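Local coordinates for enoyl-acyl carrier protein reductase (Uncultured bacterium, PDB 6KIA) that probably reduces enoyl-acyl carrier protein intermediates in bacterial fatty acid synthesis, using the NADH it binds, and is linked to triclosan resistance, at residues Met1-Ile5 against Asn360-Trp364; Phe186-Ser190 against Met366-Ala370; Val84-Gly89 against Arg133-Val138. All coordinates share one frame. Residue numbers count along the deposited sequence, not the author numbering.

Contact 1 of 3, residues Met1-Ile5 against Asn360-Trp364; sequences MKSPI and NFEAW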
ATOM      1  N   MET A   1      12.717   7.541 -11.999  1.00 38.94           N
ATOM      2  CA  MET A   1      14.071   7.257 -11.538  1.00 38.38           C
ATOM      3  C   MET A   1      14.579   5.960 -12.159  1.00 35.34           C
ATOM      4  O   MET A   1      13.792   5.061 -12.465  1.00 30.90           O
ATOM      5  CB  MET A   1      14.122   7.171 -10.004  1.00 41.68           C
ATOM      6  CG  MET A   1      13.413   5.956  -9.388  1.00 38.61           C
ATOM      7  SD  MET A   1      11.613   5.950  -9.555  1.00 36.49           S
ATOM      8  CE  MET A   1      11.185   7.394  -8.572  1.00 31.23           C
ATOM      9  N   LYS A   2      15.894   5.840 -12.312  1.00 36.00           N
ATOM     10  CA  LYS A   2      16.449   4.646 -12.945  1.00 38.35           C
ATOM     11  C   LYS A   2      16.987   3.667 -11.932  1.00 37.25           C
ATOM     12  O   LYS A   2      17.455   2.599 -12.306  1.00 39.00           O
ATOM     13  CB  LYS A   2      17.565   4.989 -13.940  1.00 43.61           C
ATOM     14  CG  LYS A   2      17.269   6.079 -14.946  1.00 54.85           C
ATOM     15  CD  LYS A   2      18.004   5.754 -16.257  1.00 64.12           C
ATOM     16  CE  LYS A   2      17.082   5.747 -17.469  1.00 64.96           C
ATOM     17  NZ  LYS A   2      16.205   6.947 -17.545  1.00 65.55           N
ATOM     18  N   SER A   3      16.906   4.015 -10.650  1.00 33.92           N
ATOM     19  CA  SER A   3      17.214   3.049  -9.599  1.00 34.84           C
ATOM     20  C   SER A   3      16.551   3.496  -8.300  1.00 29.74           C
ATOM     21  O   SER A   3      16.146   4.658  -8.180  1.00 30.42           O
ATOM     22  CB  SER A   3      18.732   2.882  -9.407  1.00 40.30           C
ATOM     23  OG  SER A   3      19.348   4.099  -9.039  1.00 46.01           O
ATOM     24  N   PRO A   4      16.419   2.575  -7.333  1.00 27.58           N
ATOM     25  CA  PRO A   4      15.811   2.941  -6.057  1.00 24.56           C
ATOM     26  C   PRO A   4      16.568   4.085  -5.406  1.00 27.32           C
ATOM     27  O   PRO A   4      17.788   4.198  -5.590  1.00 27.14           O
ATOM     28  CB  PRO A   4      15.928   1.650  -5.231  1.00 27.89           C
ATOM     29  CG  PRO A   4      15.932   0.585  -6.232  1.00 31.23           C
ATOM     30  CD  PRO A   4      16.671   1.125  -7.415  1.00 32.64           C
ATOM     31  N   ILE A   5      15.840   4.927  -4.678  1.00 24.88           N
ATOM     32  CA  ILE A   5      16.401   6.035  -3.920  1.00 21.10           C
ATOM     33  C   ILE A   5      16.259   5.693  -2.441  1.00 23.84           C
ATOM     34  O   ILE A   5      15.223   5.950  -1.846  1.00 25.18           O
ATOM     35  CB  ILE A   5      15.652   7.350  -4.249  1.00 23.83           C
ATOM     36  CG1 ILE A   5      15.598   7.545  -5.772  1.00 25.43           C
ATOM     37  CG2 ILE A   5      16.264   8.554  -3.495  1.00 26.54           C
ATOM     38  CD1 ILE A   5      14.666   8.601  -6.238  1.00 28.50           C
ATOM     39  N   ASN A 360      15.018  -7.020 -12.502  1.00 27.49           N
ATOM     40  CA  ASN A 360      15.179  -6.020 -13.535  1.00 29.49           C
ATOM     41  C   ASN A 360      14.321  -4.811 -13.209  1.00 27.19           C
ATOM     42  O   ASN A 360      13.106  -4.827 -13.390  1.00 28.97           O
ATOM     43  CB  ASN A 360      14.798  -6.625 -14.880  1.00 29.31           C
ATOM     44  CG  ASN A 360      15.059  -5.696 -16.054  1.00 36.01           C
ATOM     45  OD1 ASN A 360      15.083  -4.472 -15.925  1.00 30.72           O
ATOM     46  ND2 ASN A 360      15.243  -6.292 -17.225  1.00 39.73           N
ATOM     47  N   PHE A 361      14.971  -3.756 -12.746  1.00 27.22           N
ATOM     48  CA  PHE A 361      14.274  -2.571 -12.264  1.00 26.26           C
ATOM     49  C   PHE A 361      13.594  -1.790 -13.382  1.00 27.81           C
ATOM     50  O   PHE A 361      12.458  -1.338 -13.243  1.00 29.49           O
ATOM     51  CB  PHE A 361      15.253  -1.672 -11.516  1.00 28.37           C
ATOM     52  CG  PHE A 361      14.602  -0.507 -10.822  1.00 29.14           C
ATOM     53  CD1 PHE A 361      14.061  -0.656  -9.548  1.00 26.99           C
ATOM     54  CD2 PHE A 361      14.533   0.737 -11.439  1.00 27.71           C
ATOM     55  CE1 PHE A 361      13.454   0.414  -8.902  1.00 24.17           C
ATOM     56  CE2 PHE A 361      13.930   1.814 -10.798  1.00 27.41           C
ATOM     57  CZ  PHE A 361      13.396   1.654  -9.527  1.00 24.44           C
ATOM     58  N   GLU A 362      14.264  -1.682 -14.523  1.00 32.90           N
ATOM     59  CA  GLU A 362      13.774  -0.810 -15.574  1.00 46.48           C
ATOM     60  C   GLU A 362      12.540  -1.442 -16.211  1.00 35.58           C
ATOM     61  O   GLU A 362      11.639  -0.745 -16.665  1.00 30.78           O
ATOM     62  CB  GLU A 362      14.849  -0.584 -16.651  1.00 69.05           C
ATOM     63  CG  GLU A 362      16.316  -0.876 -16.258  1.00101.15           C
ATOM     64  CD  GLU A 362      16.757  -0.310 -14.915  1.00102.33           C
ATOM     65  OE1 GLU A 362      16.518   0.888 -14.656  1.00103.44           O
ATOM     66  OE2 GLU A 362      17.350  -1.074 -14.120  1.00100.28           O
ATOM     67  N   ALA A 363      12.470  -2.767 -16.164  1.00 27.68           N
ATOM     68  CA  ALA A 363      11.373  -3.502 -16.782  1.00 25.85           C
ATOM     69  C   ALA A 363      10.130  -3.620 -15.896  1.00 28.90           C
ATOM     70  O   ALA A 363       9.113  -4.140 -16.328  1.00 28.05           O
ATOM     71  CB  ALA A 363      11.854  -4.895 -17.198  1.00 23.37           C
ATOM     72  N   TRP A 364      10.224  -3.121 -14.667  1.00 31.22           N
ATOM     73  CA  TRP A 364       9.165  -3.269 -13.658  1.00 25.29           C
ATOM     74  C   TRP A 364       7.881  -2.528 -13.998  1.00 23.14           C
ATOM     75  O   TRP A 364       7.931  -1.383 -14.451  1.00 23.86           O
ATOM     76  CB  TRP A 364       9.704  -2.771 -12.318  1.00 22.85           C
ATOM     77  CG  TRP A 364       8.860  -3.039 -11.098  1.00 23.55           C
ATOM     78  CD1 TRP A 364       8.923  -4.137 -10.298  1.00 31.65           C
ATOM     79  CD2 TRP A 364       7.857  -2.176 -10.522  1.00 19.71           C
ATOM     80  NE1 TRP A 364       8.023  -4.028  -9.267  1.00 25.27           N
ATOM     81  CE2 TRP A 364       7.355  -2.835  -9.381  1.00 20.17           C
ATOM     82  CE3 TRP A 364       7.338  -0.913 -10.863  1.00 20.75           C
ATOM     83  CZ2 TRP A 364       6.369  -2.281  -8.568  1.00 19.65           C
ATOM     84  CZ3 TRP A 364       6.343  -0.359 -10.063  1.00 22.09           C
ATOM     85  CH2 TRP A 364       5.870  -1.043  -8.924  1.00 22.09           C
TER
HETATM   86  O   HOH W   1      18.548   0.214 -11.427  1.00 50.29           O
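A CH-pi and apolar surface contact joins the N-terminal end of the chain to a loop between helices 353-356 and 370-385, where a type I beta turn runs from Phe361 to Trp364. Phe361 is the largest contributor, with 86 of the 200 Å² buried between the segments, and its CA-to-CB bond points toward Met1-Ile5. Pro4 CD lies 3.9 Å from the ring centroid of Phe361, 22° off the normal, and Ser3 CA lies 4.1 Å from the same centroid, 26° off, so both carbons sit over a ring face. Met1 O instead meets the ring edge, 3.7 Å from Phe361 CE2. His242 stacks on Phe361, Trp254 meets it edge-to-face, and Ile5 pairs through its backbone with Trp423 of strand 421-423, which ties the N-terminal segment to the edge of the main sheet. The Trp364 N to Phe361 O hydrogen bond (3.2 Å) closes the turn, and an Asx motif, with Ala363 N donating to Asn360 OD1 at 3.1 Å, leads into it. The polar link between the segments is indirect and, as the Glu362 side chain is poorly ordered, less certain at that end: a water donates to Lys2 O at 2.8 Å and to Glu362 OE2 at 3.2 Å.

Contact 2 of 3, residues Phe186-Ser190 against Met366-Ala370; sequences FLSSS and MPNTA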
ATOM      1  N   PHE A 186      -2.208 -21.967 -15.147  1.00 31.71           N
ATOM      2  CA  PHE A 186      -1.465 -20.717 -15.224  1.00 36.78           C
ATOM      3  C   PHE A 186      -2.106 -19.792 -16.251  1.00 35.81           C
ATOM      4  O   PHE A 186      -2.518 -20.222 -17.315  1.00 31.22           O
ATOM      5  CB  PHE A 186       0.003 -20.953 -15.611  1.00 36.26           C
ATOM      6  CG  PHE A 186       0.754 -19.678 -15.944  1.00 36.65           C
ATOM      7  CD1 PHE A 186       1.167 -18.820 -14.940  1.00 34.60           C
ATOM      8  CD2 PHE A 186       1.026 -19.332 -17.261  1.00 37.63           C
ATOM      9  CE1 PHE A 186       1.846 -17.636 -15.235  1.00 36.38           C
ATOM     10  CE2 PHE A 186       1.702 -18.148 -17.565  1.00 38.19           C
ATOM     11  CZ  PHE A 186       2.109 -17.301 -16.548  1.00 36.15           C
ATOM     12  N   LEU A 187      -2.180 -18.512 -15.921  1.00 29.61           N
ATOM     13  CA  LEU A 187      -2.627 -17.487 -16.858  1.00 30.16           C
ATOM     14  C   LEU A 187      -1.705 -16.286 -16.704  1.00 34.39           C
ATOM     15  O   LEU A 187      -1.529 -15.793 -15.598  1.00 31.57           O
ATOM     16  CB  LEU A 187      -4.074 -17.092 -16.579  1.00 33.91           C
ATOM     17  CG  LEU A 187      -4.746 -16.114 -17.542  1.00 34.56           C
ATOM     18  CD1 LEU A 187      -4.723 -16.634 -18.968  1.00 35.36           C
ATOM     19  CD2 LEU A 187      -6.170 -15.868 -17.073  1.00 37.86           C
ATOM     20  N   SER A 188      -1.103 -15.830 -17.799  1.00 35.02           N
ATOM     21  CA  SER A 188      -0.117 -14.762 -17.687  1.00 39.48           C
ATOM     22  C   SER A 188      -0.789 -13.426 -17.411  1.00 30.34           C
ATOM     23  O   SER A 188      -1.920 -13.188 -17.844  1.00 29.54           O
ATOM     24  CB  SER A 188       0.741 -14.666 -18.949  1.00 48.01           C
ATOM     25  OG  SER A 188       0.132 -13.833 -19.921  1.00 55.38           O
ATOM     26  N   SER A 189      -0.068 -12.564 -16.699  1.00 25.54           N
ATOM     27  CA  SER A 189      -0.516 -11.206 -16.410  1.00 27.39           C
ATOM     28  C   SER A 189      -0.848 -10.449 -17.699  1.00 26.71           C
ATOM     29  O   SER A 189      -1.810  -9.665 -17.759  1.00 26.62           O
ATOM     30  CB  SER A 189       0.554 -10.462 -15.619  1.00 31.34           C
ATOM     31  OG  SER A 189       1.808 -10.524 -16.288  1.00 29.56           O
ATOM     32  N   SER A 190      -0.056 -10.723 -18.732  1.00 30.74           N
ATOM     33  CA  SER A 190      -0.218 -10.107 -20.045  1.00 33.20           C
ATOM     34  C   SER A 190      -1.581 -10.396 -20.656  1.00 32.04           C
ATOM     35  O   SER A 190      -2.142  -9.543 -21.353  1.00 30.48           O
ATOM     36  CB  SER A 190       0.888 -10.576 -20.986  1.00 35.61           C
ATOM     37  OG  SER A 190       2.107  -9.945 -20.642  1.00 46.11           O
ATOM     38  N   MET A 366       7.274  -6.617 -14.392  1.00 26.02           N
ATOM     39  CA  MET A 366       7.379  -7.584 -15.483  1.00 27.46           C
ATOM     40  C   MET A 366       6.156  -8.505 -15.560  1.00 23.75           C
ATOM     41  O   MET A 366       5.459  -8.713 -14.569  1.00 25.60           O
ATOM     42  CB  MET A 366       8.655  -8.400 -15.319  1.00 22.69           C
ATOM     43  CG  MET A 366       9.924  -7.543 -15.394  1.00 26.13           C
ATOM     44  SD  MET A 366      11.446  -8.431 -15.007  1.00 28.68           S
ATOM     45  CE  MET A 366      11.530  -9.554 -16.407  1.00 27.42           C
ATOM     46  N   PRO A 367       5.879  -9.060 -16.749  1.00 26.82           N
ATOM     47  CA  PRO A 367       4.859 -10.109 -16.837  1.00 28.33           C
ATOM     48  C   PRO A 367       5.286 -11.374 -16.079  1.00 26.18           C
ATOM     49  O   PRO A 367       6.482 -11.658 -15.993  1.00 27.91           O
ATOM     50  CB  PRO A 367       4.767 -10.395 -18.346  1.00 27.21           C
ATOM     51  CG  PRO A 367       5.378  -9.188 -19.013  1.00 29.35           C
ATOM     52  CD  PRO A 367       6.414  -8.672 -18.068  1.00 29.35           C
ATOM     53  N   ASN A 368       4.339 -12.120 -15.518  1.00 27.70           N
ATOM     54  CA  ASN A 368       4.727 -13.349 -14.853  1.00 25.80           C
ATOM     55  C   ASN A 368       4.906 -14.440 -15.929  1.00 26.91           C
ATOM     56  O   ASN A 368       4.673 -14.194 -17.112  1.00 26.74           O
ATOM     57  CB  ASN A 368       3.695 -13.757 -13.807  1.00 26.40           C
ATOM     58  CG  ASN A 368       2.332 -13.983 -14.396  1.00 35.24           C
ATOM     59  OD1 ASN A 368       2.077 -13.648 -15.552  1.00 42.58           O
ATOM     60  ND2 ASN A 368       1.439 -14.567 -13.608  1.00 41.69           N
ATOM     61  N   THR A 369       5.370 -15.611 -15.510  1.00 27.25           N
ATOM     62  CA  THR A 369       5.573 -16.749 -16.410  1.00 26.04           C
ATOM     63  C   THR A 369       5.183 -18.022 -15.686  1.00 31.19           C
ATOM     64  O   THR A 369       5.066 -18.040 -14.464  1.00 28.36           O
ATOM     65  CB  THR A 369       7.041 -16.899 -16.862  1.00 29.03           C
ATOM     66  OG1 THR A 369       7.862 -17.185 -15.721  1.00 27.83           O
ATOM     67  CG2 THR A 369       7.543 -15.653 -17.571  1.00 33.16           C
ATOM     68  N   ALA A 370       5.013 -19.101 -16.438  1.00 30.96           N
ATOM     69  CA  ALA A 370       4.700 -20.387 -15.833  1.00 25.65           C
ATOM     70  C   ALA A 370       5.800 -20.859 -14.875  1.00 24.87           C
ATOM     71  O   ALA A 370       5.506 -21.431 -13.823  1.00 29.96           O
ATOM     72  CB  ALA A 370       4.463 -21.436 -16.938  1.00 23.19           C
TER
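The two backbones run roughly antiparallel, their end-to-end directions 154° apart, with CA separations of 6.2 Å for Phe186 and Ala370, 5.8 Å for Ser188 and Asn368, and 5.5 Å for Ser189 and Pro367. This is not strand pairing: both crossing hydrogen bonds run from a backbone NH to a side-chain oxygen. Ser189 N donates to Asn368 OD1 at 2.7 Å and 165°, and Asn368 N donates to Ser189 OG at 3.1 Å and 151°. The bonds are reciprocal: each residue gives its backbone NH and receives with its side chain. Asn368 (chi1 60°, p) thereby brings its amide close to the other segment although its CA-to-CB bond points sideways. Ser189 OG also packs 3.1 Å from Pro367 CA, and Ser190 OG lies 3.5 Å from Pro367 CB. At the other end Phe186, the largest contributor with 83 of the 322 Å² buried, covers the start of helix 370-385. Ala370 CB sits 4.3 Å from the centroid of the Phe186 ring and 20° off its normal, a CH-pi contact over the face, and Phe186 CZ approaches Ala370 N to 3.4 Å. Met366 O accepts from Ser259 OG beside this interface. Both segments also lead into helices: Ser188 is the N-cap of helix 189-194, its OG bonded to Ala191 N, and Thr369 is the N-cap of helix 370-385, its OG1 bonded to Leu372 N. The arrangement is thus a packing of two helix N-termini, each with a side-chain N-cap.

Contact 3 of 3, residues Val84-Gly89 against Arg133-Val138; sequences VPLMAG and RFKDGV. With NAI (1,4-dihydronicotinamide adenine dinucleotide), chain D.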
ATOM      1  N   VAL A  84     -18.237  12.347   4.606  1.00 25.88           N
ATOM      2  CA  VAL A  84     -18.481  12.545   3.188  1.00 27.02           C
ATOM      3  C   VAL A  84     -17.968  11.286   2.481  1.00 28.70           C
ATOM      4  O   VAL A  84     -16.867  10.830   2.774  1.00 30.68           O
ATOM      5  CB  VAL A  84     -17.780  13.800   2.655  1.00 31.40           C
ATOM      6  CG1 VAL A  84     -17.884  13.879   1.136  1.00 31.16           C
ATOM      7  CG2 VAL A  84     -18.344  15.057   3.335  1.00 25.93           C
ATOM      8  N   PRO A  85     -18.796  10.679   1.609  1.00 27.27           N
ATOM      9  CA  PRO A  85     -18.343   9.417   0.998  1.00 28.31           C
ATOM     10  C   PRO A  85     -17.256   9.611  -0.063  1.00 31.53           C
ATOM     11  O   PRO A  85     -17.566   9.853  -1.237  1.00 33.95           O
ATOM     12  CB  PRO A  85     -19.623   8.847   0.381  1.00 30.57           C
ATOM     13  CG  PRO A  85     -20.502  10.044   0.155  1.00 29.06           C
ATOM     14  CD  PRO A  85     -20.191  11.009   1.257  1.00 26.45           C
ATOM     15  N   LEU A  86     -15.994   9.461   0.344  1.00 29.23           N
ATOM     16  CA  LEU A  86     -14.863   9.740  -0.524  1.00 26.95           C
ATOM     17  C   LEU A  86     -14.387   8.466  -1.193  1.00 28.43           C
ATOM     18  O   LEU A  86     -13.216   8.081  -1.076  1.00 26.71           O
ATOM     19  CB  LEU A  86     -13.706  10.367   0.264  1.00 30.99           C
ATOM     20  CG  LEU A  86     -13.543  11.886   0.283  1.00 35.47           C
ATOM     21  CD1 LEU A  86     -12.147  12.245   0.808  1.00 30.05           C
ATOM     22  CD2 LEU A  86     -13.802  12.506  -1.076  1.00 38.60           C
ATOM     23  N   MET A  87     -15.306   7.797  -1.882  1.00 24.84           N
ATOM     24  CA  MET A  87     -14.959   6.599  -2.639  1.00 23.10           C
ATOM     25  C   MET A  87     -14.271   6.944  -3.950  1.00 23.24           C
ATOM     26  O   MET A  87     -14.850   7.626  -4.787  1.00 26.44           O
ATOM     27  CB  MET A  87     -16.217   5.786  -2.941  1.00 30.59           C
ATOM     28  CG  MET A  87     -15.891   4.486  -3.609  1.00 29.44           C
ATOM     29  SD  MET A  87     -15.423   3.246  -2.422  1.00 40.89           S
ATOM     30  CE  MET A  87     -17.065   2.686  -1.962  1.00 34.28           C
ATOM     31  N   ALA A  88     -13.042   6.470  -4.144  1.00 22.33           N
ATOM     32  CA  ALA A  88     -12.345   6.721  -5.402  1.00 19.83           C
ATOM     33  C   ALA A  88     -12.665   5.655  -6.429  1.00 22.83           C
ATOM     34  O   ALA A  88     -13.262   4.632  -6.107  1.00 22.92           O
ATOM     35  CB  ALA A  88     -10.866   6.806  -5.193  1.00 22.82           C
ATOM     36  N   GLY A  89     -12.268   5.912  -7.671  1.00 23.81           N
ATOM     37  CA  GLY A  89     -12.557   5.001  -8.765  1.00 26.11           C
ATOM     38  C   GLY A  89     -13.862   5.379  -9.427  1.00 25.37           C
ATOM     39  O   GLY A  89     -14.650   6.162  -8.892  1.00 27.42           O
ATOM     40  N   ARG A 133     -17.196  13.577  -9.141  1.00 23.65           N
ATOM     41  CA  ARG A 133     -17.747  13.213  -7.845  1.00 23.79           C
ATOM     42  C   ARG A 133     -16.677  13.215  -6.758  1.00 25.11           C
ATOM     43  O   ARG A 133     -16.898  13.774  -5.676  1.00 24.66           O
ATOM     44  CB  ARG A 133     -18.412  11.840  -7.899  1.00 25.62           C
ATOM     45  CG  ARG A 133     -18.926  11.392  -6.549  1.00 29.51           C
ATOM     46  CD  ARG A 133     -19.578  10.017  -6.601  1.00 28.88           C
ATOM     47  NE  ARG A 133     -18.680   8.986  -7.116  1.00 23.45           N
ATOM     48  CZ  ARG A 133     -17.599   8.542  -6.489  1.00 26.48           C
ATOM     49  NH1 ARG A 133     -17.245   9.062  -5.310  1.00 26.06           N
ATOM     50  NH2 ARG A 133     -16.857   7.595  -7.059  1.00 28.65           N
ATOM     51  N   PHE A 134     -15.538  12.581  -7.044  1.00 25.91           N
ATOM     52  CA  PHE A 134     -14.454  12.524  -6.054  1.00 20.95           C
ATOM     53  C   PHE A 134     -13.872  13.909  -5.741  1.00 30.17           C
ATOM     54  O   PHE A 134     -13.647  14.238  -4.568  1.00 27.51           O
ATOM     55  CB  PHE A 134     -13.335  11.583  -6.507  1.00 22.30           C
ATOM     56  CG  PHE A 134     -12.321  11.305  -5.432  1.00 23.32           C
ATOM     57  CD1 PHE A 134     -12.559  10.332  -4.460  1.00 23.96           C
ATOM     58  CD2 PHE A 134     -11.126  12.009  -5.390  1.00 23.78           C
ATOM     59  CE1 PHE A 134     -11.609  10.093  -3.458  1.00 22.05           C
ATOM     60  CE2 PHE A 134     -10.175  11.755  -4.398  1.00 26.91           C
ATOM     61  CZ  PHE A 134     -10.426  10.800  -3.437  1.00 21.55           C
ATOM     62  N   LYS A 135     -13.639  14.725  -6.769  1.00 30.07           N
ATOM     63  CA  LYS A 135     -13.151  16.090  -6.538  1.00 29.00           C
ATOM     64  C   LYS A 135     -14.119  16.931  -5.712  1.00 30.12           C
ATOM     65  O   LYS A 135     -13.705  17.685  -4.820  1.00 26.20           O
ATOM     66  CB  LYS A 135     -12.878  16.805  -7.859  1.00 35.99           C
ATOM     67  CG  LYS A 135     -11.678  16.276  -8.647  1.00 39.93           C
ATOM     68  CD  LYS A 135     -11.549  17.099  -9.925  1.00 49.25           C
ATOM     69  CE  LYS A 135     -10.341  16.718 -10.751  1.00 57.73           C
ATOM     70  NZ  LYS A 135     -10.308  17.513 -12.010  1.00 62.56           N
ATOM     71  N   ASP A 136     -15.405  16.811  -6.021  1.00 30.41           N
ATOM     72  CA  ASP A 136     -16.435  17.543  -5.297  1.00 31.30           C
ATOM     73  C   ASP A 136     -16.459  17.081  -3.829  1.00 28.22           C
ATOM     74  O   ASP A 136     -16.601  17.893  -2.900  1.00 30.12           O
ATOM     75  CB  ASP A 136     -17.810  17.331  -5.955  1.00 32.01           C
ATOM     76  CG  ASP A 136     -17.952  18.073  -7.292  1.00 32.33           C
ATOM     77  OD1 ASP A 136     -17.114  18.943  -7.610  1.00 38.25           O
ATOM     78  OD2 ASP A 136     -18.917  17.789  -8.024  1.00 41.46           O
ATOM     79  N   GLY A 137     -16.297  15.774  -3.631  1.00 28.25           N
ATOM     80  CA  GLY A 137     -16.170  15.225  -2.291  1.00 27.56           C
ATOM     81  C   GLY A 137     -14.973  15.790  -1.539  1.00 30.00           C
ATOM     82  O   GLY A 137     -15.095  16.213  -0.383  1.00 25.81           O
ATOM     83  N   VAL A 138     -13.814  15.814  -2.198  1.00 23.74           N
ATOM     84  CA  VAL A 138     -12.598  16.330  -1.602  1.00 24.68           C
ATOM     85  C   VAL A 138     -12.801  17.793  -1.208  1.00 22.75           C
ATOM     86  O   VAL A 138     -12.353  18.212  -0.154  1.00 23.90           O
ATOM     87  CB  VAL A 138     -11.377  16.193  -2.540  1.00 24.91           C
ATOM     88  CG1 VAL A 138     -10.174  16.948  -1.975  1.00 25.73           C
ATOM     89  CG2 VAL A 138     -11.016  14.742  -2.704  1.00 26.75           C
TER
HETATM   90  PA  NAI D 501      -5.352  -1.861   3.417  1.00 17.93           P
HETATM   91  O1A NAI D 501      -5.379  -1.805   4.914  1.00 20.84           O
HETATM   92  O2A NAI D 501      -6.411  -2.710   2.742  1.00 21.45           O
HETATM   93  O5B NAI D 501      -5.389  -0.359   2.894  1.00 18.27           O
HETATM   94  C5B NAI D 501      -5.999  -0.063   1.654  1.00 19.72           C
HETATM   95  C4B NAI D 501      -6.267   1.471   1.739  1.00 18.77           C
HETATM   96  O4B NAI D 501      -6.809   1.865   0.340  1.00 18.65           O
HETATM   97  C3B NAI D 501      -7.166   1.777   2.605  1.00 20.23           C
HETATM   98  O3B NAI D 501      -6.839   3.027   3.339  1.00 21.64           O
HETATM   99  C2B NAI D 501      -8.551   1.978   1.723  1.00 22.04           C
HETATM  100  O2B NAI D 501      -9.523   2.760   2.510  1.00 20.17           O
HETATM  101  C1B NAI D 501      -8.141   2.558   0.650  1.00 22.62           C
HETATM  102  N9A NAI D 501      -8.968   2.192  -0.519  1.00 22.03           N
HETATM  103  C8A NAI D 501      -9.184   1.056  -1.205  1.00 20.37           C
HETATM  104  N7A NAI D 501     -10.052   1.321  -2.179  1.00 20.25           N
HETATM  105  C5A NAI D 501     -10.372   2.634  -2.103  1.00 19.02           C
HETATM  106  C6A NAI D 501     -11.243   3.353  -2.908  1.00 22.06           C
HETATM  107  N6A NAI D 501     -12.063   3.007  -4.035  1.00 24.00           N
HETATM  108  N1A NAI D 501     -11.416   4.660  -2.646  1.00 20.58           N
HETATM  109  C2A NAI D 501     -10.752   5.248  -1.602  1.00 21.94           C
HETATM  110  N3A NAI D 501      -9.880   4.528  -0.801  1.00 23.26           N
HETATM  111  C4A NAI D 501      -9.708   3.196  -1.073  1.00 22.89           C
HETATM  112  O3  NAI D 501      -3.909  -2.452   2.866  1.00 18.07           O
HETATM  113  PN  NAI D 501      -2.457  -1.751   2.834  1.00 18.35           P
HETATM  114  O1N NAI D 501      -2.050  -1.325   4.211  1.00 17.61           O
HETATM  115  O2N NAI D 501      -1.564  -2.826   2.234  1.00 18.64           O
HETATM  116  O5D NAI D 501      -2.563  -0.492   1.861  1.00 17.46           O
HETATM  117  C5D NAI D 501      -2.209   0.812   2.293  1.00 17.38           C
HETATM  118  C4D NAI D 501      -1.160   1.365   1.302  1.00 17.30           C
HETATM  119  O4D NAI D 501      -0.037   0.693   1.458  1.00 17.14           O
HETATM  120  C3D NAI D 501      -1.593   1.112  -0.140  1.00 19.92           C
HETATM  121  O3D NAI D 501      -1.456   2.243  -0.933  1.00 17.77           O
HETATM  122  C2D NAI D 501      -0.564   0.049  -0.585  1.00 20.21           C
HETATM  123  O2D NAI D 501      -0.495   0.028  -2.054  1.00 17.47           O
HETATM  124  C1D NAI D 501       0.541   0.411   0.013  1.00 17.16           C
HETATM  125  N1N NAI D 501       1.539  -0.654   0.103  1.00 18.80           N
HETATM  126  C2N NAI D 501       1.202  -1.943   0.457  1.00 17.06           C
HETATM  127  C3N NAI D 501       2.184  -2.942   0.469  1.00 16.95           C
HETATM  128  C7N NAI D 501       1.851  -4.372   0.892  1.00 21.07           C
HETATM  129  O7N NAI D 501       2.604  -5.300   0.609  1.00 20.70           O
HETATM  130  N7N NAI D 501       0.660  -4.609   1.627  1.00 19.50           N
HETATM  131  C4N NAI D 501       3.506  -2.665   0.152  1.00 19.33           C
HETATM  132  C5N NAI D 501       3.847  -1.343  -0.155  1.00 21.86           C
HETATM  133  C6N NAI D 501       2.860  -0.351  -0.183  1.00 17.91           C
HETATM  134  O   HOH W   2     -18.799  10.849  -3.282  1.00 29.70           O
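Arg133, on helix 120-146, closes this buried contact by donating twice to one carbonyl: NH1 to Met87 O at 2.8 Å (151°) and NH2 to Met87 O at 3.0 Å (140°). Its NH2 has a second partner, forming a salt bridge with Asp93 OD1. Gly89 O lies 3.2 Å from Arg133 NH2, but the angle is too poor for a bond. A water completes the polar side, donating to Pro85 O at 2.6 Å and accepting from Arg133 NH1 at 3.1 Å. Pro85 O also accepts weakly from Met87 N at 3.1 Å, in an inverse gamma turn centred on Leu86. Ala88 reads the cofactor with its backbone: Ala88 N donates to N1A of the bound NADH at 2.9 Å, and N6A of the NADH donates to Ala88 O at 2.9 Å, pairing with the N1A/N6A edge of the adenine. Leu86 CD2 lies over the Phe134 ring, 4.0 Å from Phe134 CE1, and 3.5 Å from Gly137 C; a CB on Gly137 would come 2.9 Å from Leu86 CD2 and clash. In this Rossmann-type fold the loop follows strand 80-83, with helix 120-146 packed against it, helix 196-219 touching Ala88 and Phe134, and strands 21-25 and 47-56 meeting Leu86.

Contacts 1 and 2 use neighbouring parts of the same loop before helix 370-385: their centres are 20 Å apart, and they touch where Asn360 CB lies 3.8 Å from Met366 SD. Their segments alternate along the chain; within the loop, residues 360-364 meet the N-terminal end and residues 366-370 the start of helix 189-194. Contact 3 is remote, with centres 33 Å from contact 1 and 34 Å from contact 2 and nearest atoms about 19 and 20 Å away. It holds the adenine end of NADH directly, whereas the Phe361 side chain of contact 1 stays about 13 Å from the cofactor. In sequence, contact 3 is nested within the loop closed by contact 1 and precedes contact 2.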